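Allantoin racemase (Pseudomonas fluorescens, PDB 5LG5) catalyses the racemization of allantoin, interconverting its two enantiomers, and belongs to the HyuE family of hydantoin racemases. Local coordinates at the interface of chains A and B. Residues are numbered along the deposited sequence; one frame, centred on the assembly and turned at random. Chains: chain A/B, Allantoin racemase.

The interface of chains A and B. Residues chain A 168, 173-174, 194-196; chain B 220, 222.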
ATOM      1  N   ILE A 168      14.621  14.046 -11.534  1.00 13.90           N
ATOM      2  CA  ILE A 168      15.586  13.013 -11.917  1.00 14.51           C
ATOM      3  C   ILE A 168      16.648  12.746 -10.858  1.00 16.07           C
ATOM      4  O   ILE A 168      16.882  11.601 -10.466  1.00 12.05           O
ATOM      5  CB  ILE A 168      16.296  13.376 -13.211  1.00 16.41           C
ATOM      6  CG1 ILE A 168      15.296  13.362 -14.354  1.00 14.84           C
ATOM      7  CG2 ILE A 168      17.447  12.405 -13.483  1.00 15.28           C
ATOM      8  CD1 ILE A 168      15.787  14.138 -15.494  1.00 12.60           C
ATOM      9  N   ALA A 173      13.223  10.032 -10.997  1.00 10.89           N
ATOM     10  CA  ALA A 173      12.437   9.956 -12.217  1.00  9.59           C
ATOM     11  C   ALA A 173      13.374   9.596 -13.366  1.00 15.11           C
ATOM     12  O   ALA A 173      14.560   9.970 -13.349  1.00 10.72           O
ATOM     13  CB  ALA A 173      11.767  11.284 -12.500  1.00 10.25           C
ATOM     14  N   GLU A 174      12.863   8.839 -14.336  1.00 11.86           N
ATOM     15  CA  GLU A 174      13.634   8.479 -15.528  1.00 12.06           C
ATOM     16  C   GLU A 174      12.917   8.996 -16.773  1.00 10.82           C
ATOM     17  O   GLU A 174      13.464   8.973 -17.871  1.00 10.75           O
ATOM     18  CB  GLU A 174      13.864   6.965 -15.608  1.00 10.07           C
ATOM     19  CG  GLU A 174      14.558   6.398 -14.355  1.00 11.78           C
ATOM     20  CD  GLU A 174      14.932   4.934 -14.490  1.00 12.55           C
ATOM     21  OE1 GLU A 174      14.639   4.323 -15.550  1.00 11.39           O
ATOM     22  OE2 GLU A 174      15.520   4.387 -13.528  1.00 15.17           O
ATOM     23  N   THR A 194      18.052  17.023 -19.655  1.00 27.10           N
ATOM     24  CA  THR A 194      17.891  15.977 -18.669  1.00 24.18           C
ATOM     25  C   THR A 194      18.428  14.687 -19.236  1.00 25.62           C
ATOM     26  O   THR A 194      18.991  13.862 -18.505  1.00 27.85           O
ATOM     27  CB  THR A 194      16.410  15.797 -18.285  1.00 21.54           C
ATOM     28  OG1 THR A 194      15.638  15.478 -19.451  1.00 24.80           O
ATOM     29  CG2 THR A 194      15.864  17.078 -17.662  1.00 20.03           C
ATOM     30  N   GLY A 195      18.286  14.519 -20.550  1.00 21.42           N
ATOM     31  CA  GLY A 195      18.687  13.265 -21.151  1.00 21.10           C
ATOM     32  C   GLY A 195      17.648  12.190 -20.902  1.00 16.78           C
ATOM     33  O   GLY A 195      17.949  11.002 -20.978  1.00 18.87           O
ATOM     34  N   VAL A 196      16.421  12.598 -20.590  1.00 18.25           N
ATOM     35  CA  VAL A 196      15.337  11.630 -20.421  1.00 16.39           C
ATOM     36  C   VAL A 196      14.190  11.914 -21.379  1.00 17.62           C
ATOM     37  O   VAL A 196      14.019  13.056 -21.827  1.00 17.77           O
ATOM     38  CB  VAL A 196      14.788  11.617 -18.969  1.00 15.80           C
ATOM     39  CG1 VAL A 196      15.917  11.407 -17.971  1.00 13.71           C
ATOM     40  CG2 VAL A 196      14.004  12.902 -18.679  1.00 13.16           C
TER
ATOM     41  N   SER B 220      14.111   5.309 -21.510  1.00 12.78           N
ATOM     42  CA  SER B 220      15.026   6.195 -20.809  1.00 14.37           C
ATOM     43  C   SER B 220      16.335   5.476 -20.533  1.00 13.39           C
ATOM     44  O   SER B 220      16.332   4.362 -19.993  1.00  9.87           O
ATOM     45  CB  SER B 220      14.420   6.648 -19.488  1.00 10.50           C
ATOM     46  OG  SER B 220      15.367   7.445 -18.813  1.00 10.12           O
ATOM     47  N   ILE B 222      18.798   6.788 -18.721  1.00 10.48           N
ATOM     48  CA  ILE B 222      19.432   7.588 -17.684  1.00 14.32           C
ATOM     49  C   ILE B 222      19.915   6.795 -16.450  1.00 13.05           C
ATOM     50  O   ILE B 222      20.884   7.180 -15.784  1.00 15.47           O
ATOM     51  CB  ILE B 222      18.496   8.748 -17.252  1.00 13.68           C
ATOM     52  CG1 ILE B 222      19.284   9.878 -16.587  1.00 16.43           C
ATOM     53  CG2 ILE B 222      17.374   8.253 -16.342  1.00 10.65           C
ATOM     54  CD1 ILE B 222      20.054  10.722 -17.559  1.00 25.19           C
TER
HETATM   55  O   HOH W   1      16.899   4.211 -17.211  1.00  8.90           O
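B:Ile222 reaches from a loop of chain B and packs against a surface of chain A formed by A:Val196, A:Glu174 and the backbone carbonyls of A:Thr194 and A:Gly195, where 80 Å² of its own surface is hidden. Its CB and both gamma carbons lie against one methyl of A:Val196, CG1, which stands 3.8 Å from B:Ile222 CB. With CG1 anti to the backbone N (chi1 -159°), B:Ile222 divides its two branches between different walls. The longer one runs toward the end of helix 187-194, its CD1 methyl 3.4 Å from the carbonyl oxygen of A:Thr194 and close to A:Gly195. The shorter one, CG2, rests on A:Glu174, 3.8 Å from its CB, and also touches its CG; A:Ile168, from helix 153-169, lies more distantly at the border of this surface. Behind the valine, the hydroxyl OG1 of A:Thr194 accepts a hydrogen bond from A:Val196 N at 3.2 Å, which may steady the turn that leaves the helix.

Toward the rim, B:Ser220 OG donates to the backbone carbonyl oxygen of A:Glu174 at 2.6 Å. The donor approaches at 131° to the C=O bond and tilts 19° from the carbonyl plane. The A:Glu174 side chain, extended beyond CG, leads its carboxylate to a water that lies 2.8 Å from A:Glu174 OE1 and 2.8 Å from B:Ser220 O, bridging the chains. Replacing B:Ser220 with alanine would probably leave the A:Glu174 carbonyl without this cross-chain donor and let the chain B loop shift more easily against its partner. Repeated about the two-fold axis, this patch joins neighbouring subunits of the deposited hexamer and is likely to contribute to its assembly.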